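Local coordinates for protein dextranase (Pseudarthrobacter oxydans, PDB 6NZS) that hydrolyses internal (1->6)-alpha-D-glucosidic linkages of dextran, as an endo-acting enzyme of glycoside hydrolase family 49, at residues 18-23 with 31-36; 69-74 with 289-294; 159-164 with 439-444; 351-356 with 369-374; 467-472 with 493-498. One frame throughout, in Å; residues are numbered along the deposited sequence.

Interaction 1: 18-23 with 31-36; sequences AVFNTT and VRRSSF
Ala18 and Phe20 meet Arg33 on one face of a short parallel strand pair in the N-terminal Ig-like domain. Val19 pairs with Arg32 on the other face. Val19 N donates to Val31 O at 2.9 Å, and Arg33 N donates to Val19 O. The Arg33 side chain can be followed along Phe20. Its CB lies 4.1 Å from Ala18 CB. CG is anti to the backbone N (chi1 175°), and the chain stays extended to NE. Arg33 CD comes 3.6 Å from Phe20 CE1. NE passes CE1 and CZ of the same ring. Arg33 CZ is 3.5 Å from Phe20 CZ, which sits over one guanidinium face toward its rim. The ring and guanidinium planes are tilted 39° to each other, and the two side chains point the same way. Of the Phe20 atoms, NH1 lies closest to CZ, and NH2 makes a salt bridge to Asp38. At the ring edge, Phe20 CE1 is 3.4 Å from Ser34 O. Arg32 NH1 donates to Asn21 O at 2.7 Å, from above the carbonyl plane. It also bonds Gly24 O. One water accepts from Asn21 N, donates to Arg33 O and bonds Ser35 OG. Asn21 OD1 closes an Asx turn with Thr23 N. The two arginines thus do different work: Arg33 runs alongside the Phe20 ring with its charge paired to Asp38, while Arg32 binds the departing loop through backbone carbonyls.

Interaction 2: 69-74 with 289-294; sequences YTKEDG and YVYEAD
Tyr291 takes Asp73 CB over one face of its ring, 3.7 Å from the ring centroid, in a CH-pi contact. Its own neighbour Glu292 lays CG over the opposite face. The Tyr69 and Tyr291 side chains cross at about a right angle, but their ring planes are 49° apart, an oblique pair. Tyr69 OH is 3.4 Å from Tyr291 CB. Lys71 NZ makes a salt bridge to Glu292 OE1 at 2.8 Å, met on the syn lone pair of OE1. The Lys71 chain is extended beyond CG and sets CE at the edge of the Tyr291 ring. Tyr291 and Glu292 are the two central residues of a type II beta turn from Val290 to Ala293. The contact joins a loop of the N-terminal Ig-like domain to a turn on the beta-solenoid. Further out, Tyr69 OH donates to Asp73 OD2 at 2.6 Å, on its anti lone pair. Arg61 also holds this oxygen by a salt bridge. Waters link Tyr69 OH to Tyr291 N, and Glu72 O to Tyr291 OH. His301 stacks on the Tyr69 ring.

Interaction 3: 159-164 with 439-444; sequences NDMSGD and YWKDVK
The loop leaving strand 154-159 runs beside the 439-444 loop in the same sense, with CA atoms 6.6 Å apart at both Asn159–Tyr439 and Met161–Lys441. Lys441 carries the largest share of the contact. Its CG is anti to the backbone N (chi1 170°), and the chain is extended beyond it. NZ enters the bend of the 159-164 loop and donates to two backbone carbonyls. Lys441 NZ lies 2.8 Å from Gly163 O, nearly along the C=O axis. It lies equally close to Met161 O, but above that carbonyl plane. The lysine methylenes are also in contact. Met161 is bent at chi2 and chi3, and its CE lies 3.9 Å from Lys441 CG. Asp164 O comes near CB, CG and CD of the lysine. Asn159 ND2 donates to Tyr439 O at 2.8 Å, and the acceptor lies in the amide plane. ND2 also sits at the edge of the Tyr439 ring, 3.6 Å from CD1. The other end of the amide works within its own loop: OD1 accepts from Met161 N in an Asx turn. Asp442 OD1 bonds Ser165 OG, just past the first loop. The N-terminal Ig-like domain thus meets a solenoid loop mainly by side chains donating to backbone carbonyls, with a lysine ammonium placed where two of them converge.

Interaction 4: 351-356 with 369-374; sequences FHMNVE and DGIELY
Met353 places its SD at the edge of the Tyr374 ring, in the ring plane, 3.7 Å from Tyr374 CD1. This is a Met-aromatic contact. The same sulfur accepts a weak hydrogen bond from Tyr374 N. The bond is long but nearly straight, at 169°. A bend at chi3 (52°) turns CE off the line of the side chain. Met353 CE then meets Leu373 CD2 at 3.5 Å and Ile371 CD1 at 3.9 Å. Met353 and Ile371 approach tip to tip, while Leu373 crosses obliquely. The packing lies inside the right-handed parallel beta-helix expected of this family. Segment 351-356, on strand 351-361, belongs to one wall and segment 369-374 to another, and the side chains fill the space between them. The touching parts point 141° apart and meet through side chains, not as paired strands. Val355 packs on the same two methyls: its CG2 is 3.7 Å from Leu373 CD2 and also touches Ile371 CD1. CG2 reaches them because it stands anti to the carbonyl carbon. Met379 of strand 377-380 lies against Val355, Ile371 and Leu373. At the Phe351 end, Tyr374 CB lies 3.6 Å from Phe351 O. The Tyr374 hydroxyl is bonded beyond the contact, to Val344 N.

Interaction 5: 467-472 with 493-498; sequences PNTTVK and ALSDTE
Successive coils of the parallel beta-helix pair here, strand 469-472 with strand 495-498. Thr470 bridges to Asp496, Val471 to Thr497 and Lys472 to Glu498, all parallel. Val471 bonds the neighbouring strand through both its N and its O: N donates to Asp496 O at 2.8 Å, and O accepts from Glu498 N at 3.0 Å. The bond from Asp496 N to Thr469 O is weak and bent. Alpha carbons add CA-H...O contacts, such as Lys472 CA to Glu498 O. Where the pair begins, next to the corner at Pro467 and Asn468, two hydroxyls meet. With chi1 at 61°, Thr469 OG1 stands between the backbone N and the carbonyl carbon and accepts from Ser495 OG at 2.7 Å. Thr469 OG1 is also bonded to Asp466 O, and Ser495 OG to Arg421 N. Val471 faces the other way from Thr470 and Lys472 and sets CG2 4.1 Å from Ser495 CB. Thr470, Asp496, Lys472 and Glu498 share one face. Asp496 OD1 has its strongest polar partner outside the pair, Thr534 N. Lys472 NZ and Glu498 OE1 are 5.3 Å apart, linked through a water that NZ reaches only weakly. A second water accepts from Thr470 OG1 and donates to Asp496 OD2 and to Glu498 OE2, the last at 2.7 Å.

Overall arrangement
Interaction 4 is buried and mostly apolar, packed between walls inside the beta-helix; the other four are only partly buried. Interaction 5 lies farther along the same solenoid, with centres about 23 Å apart, and is a backbone-bonded pair of coils with a polar face bridged by waters. Interactions 2 and 3 both join the N-terminal Ig-like domain to solenoid loops, and their segments alternate along the chain. Interaction 2 relies on aromatic rings and a salt bridge, interaction 3 on side chains donating to carbonyls. Interaction 1 stays within the N-terminal domain and is about 48 Å from interaction 5, centre to centre. Both are parallel strand pairs, but interaction 1 is a lone two-strand pair.

Interaction 1: 18-23 with 31-36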
# COMPACT_ATOMS: atom_id res chain seq x y z
N ALA A 18 1.53 18.43 -18.73
CA ALA A 18 2.07 17.08 -18.72
C ALA A 18 3.32 16.98 -19.59
O ALA A 18 3.47 17.69 -20.59
CB ALA A 18 1.03 16.09 -19.24
N VAL A 19 4.22 16.07 -19.19
CA VAL A 19 5.43 15.78 -19.95
C VAL A 19 5.65 14.28 -19.99
O VAL A 19 5.28 13.54 -19.06
CB VAL A 19 6.68 16.47 -19.35
CG1 VAL A 19 6.53 17.98 -19.37
CG2 VAL A 19 6.96 15.96 -17.93
N PHE A 20 6.25 13.81 -21.07
CA PHE A 20 6.80 12.47 -21.12
C PHE A 20 8.22 12.53 -20.58
O PHE A 20 9.03 13.36 -21.02
CB PHE A 20 6.83 11.95 -22.56
CG PHE A 20 5.47 11.66 -23.13
CD1 PHE A 20 4.65 10.68 -22.57
CD2 PHE A 20 5.00 12.36 -24.23
CE1 PHE A 20 3.39 10.41 -23.10
CE2 PHE A 20 3.75 12.10 -24.78
CZ PHE A 20 2.94 11.12 -24.21
N ASN A 21 8.53 11.66 -19.62
CA ASN A 21 9.86 11.66 -19.01
C ASN A 21 10.03 10.32 -18.29
O ASN A 21 9.36 10.07 -17.28
CB ASN A 21 9.98 12.83 -18.03
CG ASN A 21 11.35 12.94 -17.41
OD1 ASN A 21 12.07 11.95 -17.26
ND2 ASN A 21 11.72 14.16 -17.00
N THR A 22 10.93 9.48 -18.81
CA THR A 22 11.24 8.20 -18.19
C THR A 22 12.62 8.18 -17.55
O THR A 22 13.07 7.11 -17.12
CB THR A 22 11.13 7.05 -19.19
OG1 THR A 22 11.97 7.32 -20.32
CG2 THR A 22 9.69 6.85 -19.65
N THR A 23 13.31 9.32 -17.49
CA THR A 23 14.72 9.33 -17.15
C THR A 23 15.10 10.18 -15.94
O THR A 23 16.18 9.96 -15.39
CB THR A 23 15.57 9.80 -18.34
OG1 THR A 23 15.27 11.17 -18.63
CG2 THR A 23 15.30 8.95 -19.58
N VAL A 31 3.87 17.64 -14.79
CA VAL A 31 3.31 16.38 -14.29
C VAL A 31 3.74 15.27 -15.23
O VAL A 31 3.56 15.38 -16.45
CB VAL A 31 1.77 16.44 -14.22
CG1 VAL A 31 1.21 15.10 -13.76
CG2 VAL A 31 1.31 17.56 -13.28
N ARG A 32 4.30 14.19 -14.67
CA ARG A 32 4.74 13.07 -15.50
C ARG A 32 3.53 12.29 -16.03
O ARG A 32 2.71 11.81 -15.25
CB ARG A 32 5.64 12.13 -14.69
CG ARG A 32 6.56 11.28 -15.57
CD ARG A 32 7.28 10.18 -14.78
NE ARG A 32 8.04 10.66 -13.63
CZ ARG A 32 9.28 11.13 -13.68
NH1 ARG A 32 9.93 11.19 -14.84
NH2 ARG A 32 9.88 11.54 -12.56
N ARG A 33 3.44 12.18 -17.35
CA ARG A 33 2.40 11.41 -18.02
C ARG A 33 2.93 10.02 -18.32
O ARG A 33 4.11 9.86 -18.65
CB ARG A 33 2.02 12.10 -19.33
CG ARG A 33 1.02 11.32 -20.17
CD ARG A 33 0.61 12.07 -21.42
NE ARG A 33 -0.09 11.19 -22.33
CZ ARG A 33 -0.48 11.53 -23.55
NH1 ARG A 33 -0.24 12.76 -24.00
NH2 ARG A 33 -1.09 10.64 -24.32
N SER A 34 2.07 9.01 -18.24
CA SER A 34 2.50 7.66 -18.60
C SER A 34 2.97 7.59 -20.05
O SER A 34 2.26 8.00 -20.97
CB SER A 34 1.37 6.65 -18.41
OG SER A 34 1.77 5.34 -18.81
N SER A 35 4.17 7.03 -20.25
CA SER A 35 4.68 6.76 -21.58
C SER A 35 4.07 5.51 -22.20
O SER A 35 4.27 5.28 -23.40
CB SER A 35 6.19 6.55 -21.53
OG SER A 35 6.83 7.71 -21.03
N PHE A 36 3.34 4.72 -21.44
CA PHE A 36 3.03 3.36 -21.85
C PHE A 36 1.56 3.07 -22.07
O PHE A 36 1.26 2.13 -22.81
CB PHE A 36 3.62 2.37 -20.83
CG PHE A 36 5.07 2.60 -20.59
CD1 PHE A 36 5.99 2.21 -21.55
CD2 PHE A 36 5.52 3.25 -19.46
CE1 PHE A 36 7.34 2.44 -21.37
CE2 PHE A 36 6.88 3.48 -19.28
CZ PHE A 36 7.78 3.08 -20.24
O HOH W 1 6.65 9.65 -19.26

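Interaction 2: 69-74 with 289-294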
# COMPACT_ATOMS: atom_id res chain seq x y z
N TYR A 69 24.18 10.35 -0.47
CA TYR A 69 24.38 9.02 0.09
C TYR A 69 24.74 8.05 -1.02
O TYR A 69 24.48 8.29 -2.21
CB TYR A 69 23.15 8.53 0.87
CG TYR A 69 21.91 8.28 0.02
CD1 TYR A 69 21.08 9.32 -0.34
CD2 TYR A 69 21.58 6.99 -0.38
CE1 TYR A 69 19.94 9.10 -1.10
CE2 TYR A 69 20.44 6.76 -1.15
CZ TYR A 69 19.63 7.82 -1.50
OH TYR A 69 18.49 7.60 -2.25
N THR A 70 25.36 6.94 -0.62
CA THR A 70 25.66 5.84 -1.52
C THR A 70 25.06 4.51 -1.08
O THR A 70 25.05 3.57 -1.87
CB THR A 70 27.18 5.67 -1.70
OG1 THR A 70 27.77 5.36 -0.43
CG2 THR A 70 27.80 6.94 -2.26
N LYS A 71 24.55 4.42 0.15
CA LYS A 71 24.01 3.17 0.66
C LYS A 71 22.78 2.75 -0.15
O LYS A 71 22.20 3.53 -0.90
CB LYS A 71 23.60 3.33 2.13
CG LYS A 71 22.42 4.26 2.35
CD LYS A 71 21.99 4.28 3.81
CE LYS A 71 20.86 5.28 4.02
NZ LYS A 71 20.46 5.37 5.46
N GLU A 72 22.39 1.49 0.02
CA GLU A 72 21.19 1.00 -0.64
C GLU A 72 19.97 1.71 -0.07
O GLU A 72 19.88 1.96 1.14
CB GLU A 72 21.06 -0.51 -0.45
CG GLU A 72 22.03 -1.32 -1.30
CD GLU A 72 21.73 -2.81 -1.24
OE1 GLU A 72 21.43 -3.31 -0.13
OE2 GLU A 72 21.79 -3.47 -2.29
N ASP A 73 19.02 2.04 -0.95
CA ASP A 73 17.77 2.65 -0.52
C ASP A 73 16.55 1.81 -0.84
O ASP A 73 15.43 2.25 -0.56
CB ASP A 73 17.62 4.08 -1.08
CG ASP A 73 17.66 4.13 -2.61
OD1 ASP A 73 17.39 3.10 -3.27
OD2 ASP A 73 17.96 5.22 -3.15
N GLY A 74 16.72 0.61 -1.39
CA GLY A 74 15.61 -0.27 -1.72
C GLY A 74 15.06 -0.11 -3.11
O GLY A 74 14.30 -0.98 -3.56
N TYR A 289 11.22 15.04 -2.64
CA TYR A 289 12.01 14.78 -1.44
C TYR A 289 12.99 13.65 -1.69
O TYR A 289 12.67 12.65 -2.33
CB TYR A 289 11.10 14.42 -0.26
CG TYR A 289 10.09 15.50 0.09
CD1 TYR A 289 10.51 16.74 0.55
CD2 TYR A 289 8.73 15.26 -0.02
CE1 TYR A 289 9.60 17.73 0.87
CE2 TYR A 289 7.81 16.24 0.31
CZ TYR A 289 8.25 17.47 0.75
OH TYR A 289 7.33 18.44 1.06
N VAL A 290 14.21 13.82 -1.16
CA VAL A 290 15.20 12.76 -1.18
C VAL A 290 14.77 11.64 -0.23
O VAL A 290 14.03 11.86 0.74
CB VAL A 290 16.58 13.34 -0.79
CG1 VAL A 290 16.59 13.76 0.68
CG2 VAL A 290 17.69 12.35 -1.07
N TYR A 291 15.23 10.42 -0.52
CA TYR A 291 15.07 9.32 0.42
C TYR A 291 15.55 9.74 1.80
O TYR A 291 16.63 10.30 1.94
CB TYR A 291 15.93 8.14 -0.05
CG TYR A 291 15.95 6.94 0.87
CD1 TYR A 291 14.78 6.27 1.21
CD2 TYR A 291 17.15 6.44 1.37
CE1 TYR A 291 14.80 5.16 2.02
CE2 TYR A 291 17.19 5.33 2.18
CZ TYR A 291 16.01 4.68 2.51
OH TYR A 291 16.05 3.56 3.32
N GLU A 292 14.73 9.46 2.81
CA GLU A 292 15.07 9.78 4.20
C GLU A 292 15.40 11.27 4.35
O GLU A 292 16.33 11.65 5.07
CB GLU A 292 16.20 8.89 4.74
CG GLU A 292 15.75 7.52 5.23
CD GLU A 292 16.90 6.69 5.78
OE1 GLU A 292 18.03 6.80 5.25
OE2 GLU A 292 16.69 5.93 6.75
N ALA A 293 14.63 12.11 3.67
CA ALA A 293 14.75 13.55 3.84
C ALA A 293 14.49 13.91 5.30
O ALA A 293 13.40 13.67 5.83
CB ALA A 293 13.75 14.26 2.93
N ASP A 294 15.51 14.46 5.97
CA ASP A 294 15.49 14.67 7.41
C ASP A 294 15.23 16.14 7.70
O ASP A 294 15.98 17.01 7.24
CB ASP A 294 16.81 14.22 8.03
CG ASP A 294 16.73 14.05 9.54
OD1 ASP A 294 15.72 14.47 10.15
OD2 ASP A 294 17.68 13.48 10.13
O HOH W 2 16.84 9.62 -3.07
O HOH W 3 18.49 4.17 7.56
O HOH W 4 18.49 2.45 3.53

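Interaction 3: 159-164 with 439-444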
# COMPACT_ATOMS: atom_id res chain seq x y z
N ASN A 159 15.78 -14.26 -8.36
CA ASN A 159 16.78 -14.11 -7.32
C ASN A 159 18.04 -14.80 -7.82
O ASN A 159 18.00 -15.99 -8.17
CB ASN A 159 16.31 -14.71 -5.99
CG ASN A 159 17.27 -14.42 -4.84
OD1 ASN A 159 18.47 -14.22 -5.06
ND2 ASN A 159 16.76 -14.42 -3.62
N ASP A 160 19.14 -14.06 -7.91
CA ASP A 160 20.39 -14.64 -8.40
C ASP A 160 21.10 -15.52 -7.38
O ASP A 160 22.13 -16.12 -7.70
CB ASP A 160 21.31 -13.58 -9.03
CG ASP A 160 21.95 -12.64 -8.00
OD1 ASP A 160 21.81 -12.83 -6.77
OD2 ASP A 160 22.61 -11.68 -8.45
N MET A 161 20.58 -15.58 -6.15
CA MET A 161 21.06 -16.47 -5.10
C MET A 161 22.46 -16.11 -4.61
O MET A 161 23.12 -16.92 -3.95
CB MET A 161 20.95 -17.95 -5.49
CG MET A 161 19.53 -18.33 -5.94
SD MET A 161 18.27 -17.92 -4.72
CE MET A 161 18.41 -19.35 -3.67
N SER A 162 22.90 -14.88 -4.88
CA SER A 162 24.22 -14.43 -4.47
C SER A 162 24.27 -14.16 -2.97
O SER A 162 23.31 -13.66 -2.38
CB SER A 162 24.60 -13.17 -5.23
OG SER A 162 23.69 -12.10 -4.97
N GLY A 163 25.40 -14.49 -2.35
CA GLY A 163 25.60 -14.11 -0.96
C GLY A 163 24.57 -14.71 -0.02
O GLY A 163 24.02 -15.80 -0.26
N ASP A 164 24.28 -13.97 1.05
CA ASP A 164 23.40 -14.49 2.09
C ASP A 164 21.93 -14.42 1.68
O ASP A 164 21.15 -15.34 1.97
CB ASP A 164 23.60 -13.70 3.39
CG ASP A 164 24.92 -14.01 4.08
OD1 ASP A 164 25.46 -15.11 3.87
OD2 ASP A 164 25.41 -13.16 4.84
N TYR A 439 11.59 -11.97 -1.65
CA TYR A 439 12.54 -12.80 -2.38
C TYR A 439 13.65 -13.45 -1.56
O TYR A 439 14.44 -14.19 -2.14
CB TYR A 439 13.22 -11.99 -3.51
CG TYR A 439 14.18 -10.90 -3.04
CD1 TYR A 439 15.54 -11.17 -2.84
CD2 TYR A 439 13.75 -9.60 -2.83
CE1 TYR A 439 16.41 -10.17 -2.43
CE2 TYR A 439 14.62 -8.60 -2.43
CZ TYR A 439 15.95 -8.90 -2.23
OH TYR A 439 16.81 -7.90 -1.84
N TRP A 440 13.73 -13.20 -0.26
CA TRP A 440 14.97 -13.46 0.48
C TRP A 440 15.37 -14.93 0.45
O TRP A 440 14.56 -15.83 0.71
CB TRP A 440 14.78 -13.04 1.94
CG TRP A 440 14.31 -11.65 2.15
CD1 TRP A 440 13.11 -11.26 2.69
CD2 TRP A 440 15.03 -10.44 1.87
NE1 TRP A 440 13.04 -9.90 2.76
CE2 TRP A 440 14.21 -9.36 2.27
CE3 TRP A 440 16.29 -10.16 1.34
CZ2 TRP A 440 14.60 -8.04 2.14
CZ3 TRP A 440 16.68 -8.84 1.20
CH2 TRP A 440 15.83 -7.79 1.60
N LYS A 441 16.65 -15.17 0.16
CA LYS A 441 17.21 -16.51 0.25
C LYS A 441 17.35 -16.95 1.70
O LYS A 441 17.06 -18.11 2.04
CB LYS A 441 18.56 -16.50 -0.46
CG LYS A 441 19.45 -17.72 -0.30
CD LYS A 441 20.77 -17.45 -1.03
CE LYS A 441 21.87 -18.43 -0.67
NZ LYS A 441 23.13 -18.14 -1.40
N ASP A 442 17.79 -16.05 2.57
CA ASP A 442 17.90 -16.39 3.98
C ASP A 442 16.53 -16.23 4.64
O ASP A 442 15.61 -15.62 4.08
CB ASP A 442 18.97 -15.54 4.69
CG ASP A 442 18.75 -14.03 4.54
OD1 ASP A 442 18.23 -13.58 3.51
OD2 ASP A 442 19.13 -13.28 5.48
N VAL A 443 16.39 -16.81 5.83
CA VAL A 443 15.12 -16.80 6.56
C VAL A 443 15.09 -15.52 7.40
O VAL A 443 15.58 -15.47 8.52
CB VAL A 443 14.93 -18.06 7.40
CG1 VAL A 443 13.64 -17.99 8.22
CG2 VAL A 443 14.94 -19.31 6.51
N LYS A 444 14.49 -14.47 6.84
CA LYS A 444 14.39 -13.18 7.52
C LYS A 444 13.23 -13.16 8.50
O LYS A 444 12.24 -13.87 8.35
CB LYS A 444 14.19 -12.05 6.50
CG LYS A 444 15.30 -11.93 5.49
CD LYS A 444 16.20 -10.78 5.81
CE LYS A 444 17.21 -10.55 4.71
NZ LYS A 444 18.56 -10.41 5.31

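Interaction 4: 351-356 with 369-374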
# COMPACT_ATOMS: atom_id res chain seq x y z
N PHE A 351 -7.54 8.79 18.75
CA PHE A 351 -7.44 9.39 17.41
C PHE A 351 -8.05 8.42 16.42
O PHE A 351 -7.37 7.54 15.88
CB PHE A 351 -5.99 9.73 17.07
CG PHE A 351 -5.86 10.69 15.93
CD1 PHE A 351 -5.93 12.06 16.14
CD2 PHE A 351 -5.68 10.22 14.63
CE1 PHE A 351 -5.82 12.94 15.08
CE2 PHE A 351 -5.56 11.10 13.57
CZ PHE A 351 -5.64 12.46 13.79
N HIS A 352 -9.34 8.58 16.16
CA HIS A 352 -10.13 7.56 15.48
C HIS A 352 -10.25 7.87 14.00
O HIS A 352 -10.82 8.90 13.62
CB HIS A 352 -11.49 7.44 16.16
CG HIS A 352 -11.38 7.26 17.64
ND1 HIS A 352 -10.73 6.18 18.21
CD2 HIS A 352 -11.78 8.04 18.67
CE1 HIS A 352 -10.76 6.30 19.52
NE2 HIS A 352 -11.38 7.42 19.83
N MET A 353 -9.71 6.98 13.17
CA MET A 353 -9.58 7.24 11.74
C MET A 353 -10.68 6.55 10.95
O MET A 353 -11.07 5.42 11.25
CB MET A 353 -8.22 6.73 11.26
CG MET A 353 -7.06 7.41 11.97
SD MET A 353 -5.52 6.52 11.77
CE MET A 353 -5.48 6.35 9.98
N ASN A 354 -11.17 7.25 9.93
CA ASN A 354 -12.13 6.71 8.98
C ASN A 354 -11.50 6.90 7.61
O ASN A 354 -11.56 7.99 7.04
CB ASN A 354 -13.47 7.44 9.11
CG ASN A 354 -14.51 6.95 8.13
OD1 ASN A 354 -14.34 5.93 7.48
ND2 ASN A 354 -15.60 7.70 8.01
N VAL A 355 -10.90 5.83 7.09
CA VAL A 355 -10.10 5.88 5.87
C VAL A 355 -10.88 5.18 4.76
O VAL A 355 -11.34 4.05 4.94
CB VAL A 355 -8.75 5.18 6.08
CG1 VAL A 355 -7.89 5.32 4.82
CG2 VAL A 355 -8.02 5.75 7.29
N GLU A 356 -11.02 5.84 3.61
CA GLU A 356 -11.67 5.15 2.50
C GLU A 356 -11.22 5.71 1.17
O GLU A 356 -10.95 6.91 1.03
CB GLU A 356 -13.20 5.20 2.60
CG GLU A 356 -13.77 6.56 2.53
CD GLU A 356 -15.06 6.65 3.33
OE1 GLU A 356 -15.86 5.69 3.31
OE2 GLU A 356 -15.25 7.66 4.00
N ASP A 369 6.42 2.56 4.39
CA ASP A 369 5.38 1.84 5.11
C ASP A 369 4.00 2.32 4.68
O ASP A 369 3.78 3.52 4.47
CB ASP A 369 5.48 2.14 6.61
CG ASP A 369 6.80 1.70 7.26
OD1 ASP A 369 7.82 1.47 6.56
OD2 ASP A 369 6.81 1.60 8.52
N GLY A 370 3.07 1.36 4.60
CA GLY A 370 1.66 1.66 4.46
C GLY A 370 1.05 2.22 5.73
O GLY A 370 1.74 2.82 6.57
N ILE A 371 -0.19 1.99 5.94
CA ILE A 371 -0.90 2.76 6.95
C ILE A 371 -0.86 2.05 8.30
O ILE A 371 -0.85 0.82 8.40
CB ILE A 371 -2.34 3.07 6.49
CG1 ILE A 371 -2.94 4.23 7.31
CG2 ILE A 371 -3.20 1.81 6.57
CD1 ILE A 371 -4.16 4.85 6.68
N GLU A 372 -0.84 2.87 9.35
CA GLU A 372 -1.06 2.42 10.72
C GLU A 372 -2.38 3.01 11.18
O GLU A 372 -2.51 4.24 11.28
CB GLU A 372 0.09 2.87 11.62
CG GLU A 372 -0.02 2.40 13.07
CD GLU A 372 1.21 2.73 13.91
OE1 GLU A 372 2.29 2.98 13.32
OE2 GLU A 372 1.09 2.73 15.16
N LEU A 373 -3.37 2.15 11.42
CA LEU A 373 -4.67 2.58 11.91
C LEU A 373 -4.66 2.56 13.43
O LEU A 373 -4.37 1.52 14.04
CB LEU A 373 -5.78 1.69 11.35
CG LEU A 373 -5.91 1.75 9.82
CD1 LEU A 373 -6.69 0.56 9.32
CD2 LEU A 373 -6.60 3.03 9.41
N TYR A 374 -4.97 3.70 14.04
CA TYR A 374 -4.92 3.82 15.49
C TYR A 374 -6.21 3.26 16.11
O TYR A 374 -7.17 2.92 15.41
CB TYR A 374 -4.55 5.25 15.88
CG TYR A 374 -3.11 5.52 15.48
CD1 TYR A 374 -2.78 5.83 14.15
CD2 TYR A 374 -2.08 5.38 16.38
CE1 TYR A 374 -1.45 6.02 13.76
CE2 TYR A 374 -0.74 5.57 16.00
CZ TYR A 374 -0.44 5.89 14.69
OH TYR A 374 0.88 6.08 14.32

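Interaction 5: 467-472 with 493-498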
# COMPACT_ATOMS: atom_id res chain seq x y z
N PRO A 467 5.97 -11.04 28.57
CA PRO A 467 4.81 -11.89 28.88
C PRO A 467 3.66 -11.14 29.53
O PRO A 467 2.56 -11.71 29.64
CB PRO A 467 5.38 -12.94 29.84
CG PRO A 467 6.86 -12.90 29.63
CD PRO A 467 7.18 -11.48 29.28
N ASN A 468 3.86 -9.89 29.95
CA ASN A 468 2.79 -9.09 30.54
C ASN A 468 2.05 -8.26 29.51
O ASN A 468 1.31 -7.35 29.89
CB ASN A 468 3.34 -8.22 31.67
CG ASN A 468 3.94 -9.04 32.79
OD1 ASN A 468 3.43 -10.10 33.14
ND2 ASN A 468 5.03 -8.55 33.36
N THR A 469 2.24 -8.54 28.22
CA THR A 469 1.46 -7.94 27.15
C THR A 469 0.76 -9.05 26.37
O THR A 469 1.21 -10.20 26.38
CB THR A 469 2.35 -7.11 26.21
OG1 THR A 469 3.33 -7.96 25.60
CG2 THR A 469 3.06 -6.00 26.98
N THR A 470 -0.36 -8.70 25.72
CA THR A 470 -1.17 -9.69 25.02
C THR A 470 -1.66 -9.14 23.69
O THR A 470 -2.24 -8.05 23.65
CB THR A 470 -2.37 -10.12 25.87
OG1 THR A 470 -1.89 -10.61 27.13
CG2 THR A 470 -3.13 -11.23 25.19
N VAL A 471 -1.44 -9.90 22.63
CA VAL A 471 -2.03 -9.67 21.32
C VAL A 471 -3.09 -10.76 21.13
O VAL A 471 -2.77 -11.95 21.13
CB VAL A 471 -0.96 -9.75 20.22
CG1 VAL A 471 -1.60 -9.74 18.83
CG2 VAL A 471 0.03 -8.60 20.38
N LYS A 472 -4.35 -10.36 20.97
CA LYS A 472 -5.41 -11.36 20.94
C LYS A 472 -6.57 -10.94 20.04
O LYS A 472 -6.79 -9.76 19.77
CB LYS A 472 -5.92 -11.69 22.35
CG LYS A 472 -6.56 -10.52 23.06
CD LYS A 472 -7.01 -10.92 24.45
CE LYS A 472 -7.73 -9.77 25.13
NZ LYS A 472 -8.04 -10.11 26.55
N ALA A 493 6.78 -14.32 18.53
CA ALA A 493 5.84 -13.74 19.49
C ALA A 493 6.58 -12.96 20.56
O ALA A 493 7.36 -13.52 21.33
CB ALA A 493 4.99 -14.84 20.14
N LEU A 494 6.33 -11.65 20.60
CA LEU A 494 6.89 -10.77 21.61
C LEU A 494 5.92 -10.49 22.74
O LEU A 494 6.26 -9.78 23.69
CB LEU A 494 7.35 -9.45 20.97
CG LEU A 494 8.41 -9.59 19.86
CD1 LEU A 494 8.64 -8.25 19.19
CD2 LEU A 494 9.71 -10.15 20.43
N SER A 495 4.72 -11.06 22.66
CA SER A 495 3.66 -10.92 23.64
C SER A 495 2.92 -12.24 23.72
O SER A 495 3.01 -13.06 22.80
CB SER A 495 2.66 -9.83 23.21
OG SER A 495 3.29 -8.58 22.97
N ASP A 496 2.21 -12.47 24.83
CA ASP A 496 1.22 -13.53 24.83
C ASP A 496 0.31 -13.35 23.62
O ASP A 496 -0.08 -12.23 23.29
CB ASP A 496 0.37 -13.48 26.11
CG ASP A 496 1.11 -14.00 27.33
OD1 ASP A 496 2.29 -14.41 27.24
OD2 ASP A 496 0.50 -13.98 28.42
N THR A 497 -0.00 -14.45 22.94
CA THR A 497 -0.69 -14.40 21.66
C THR A 497 -1.85 -15.38 21.68
O THR A 497 -1.64 -16.58 21.89
CB THR A 497 0.29 -14.74 20.53
OG1 THR A 497 1.34 -13.77 20.52
CG2 THR A 497 -0.42 -14.71 19.19
N GLU A 498 -3.07 -14.88 21.48
CA GLU A 498 -4.26 -15.70 21.65
C GLU A 498 -5.29 -15.44 20.56
O GLU A 498 -5.51 -14.29 20.15
CB GLU A 498 -4.92 -15.46 23.01
CG GLU A 498 -4.04 -15.85 24.18
CD GLU A 498 -4.45 -15.19 25.47
OE1 GLU A 498 -5.62 -14.76 25.57
OE2 GLU A 498 -3.60 -15.11 26.38
O HOH W 5 -2.40 -13.32 28.00
O HOH W 6 -6.12 -12.79 27.67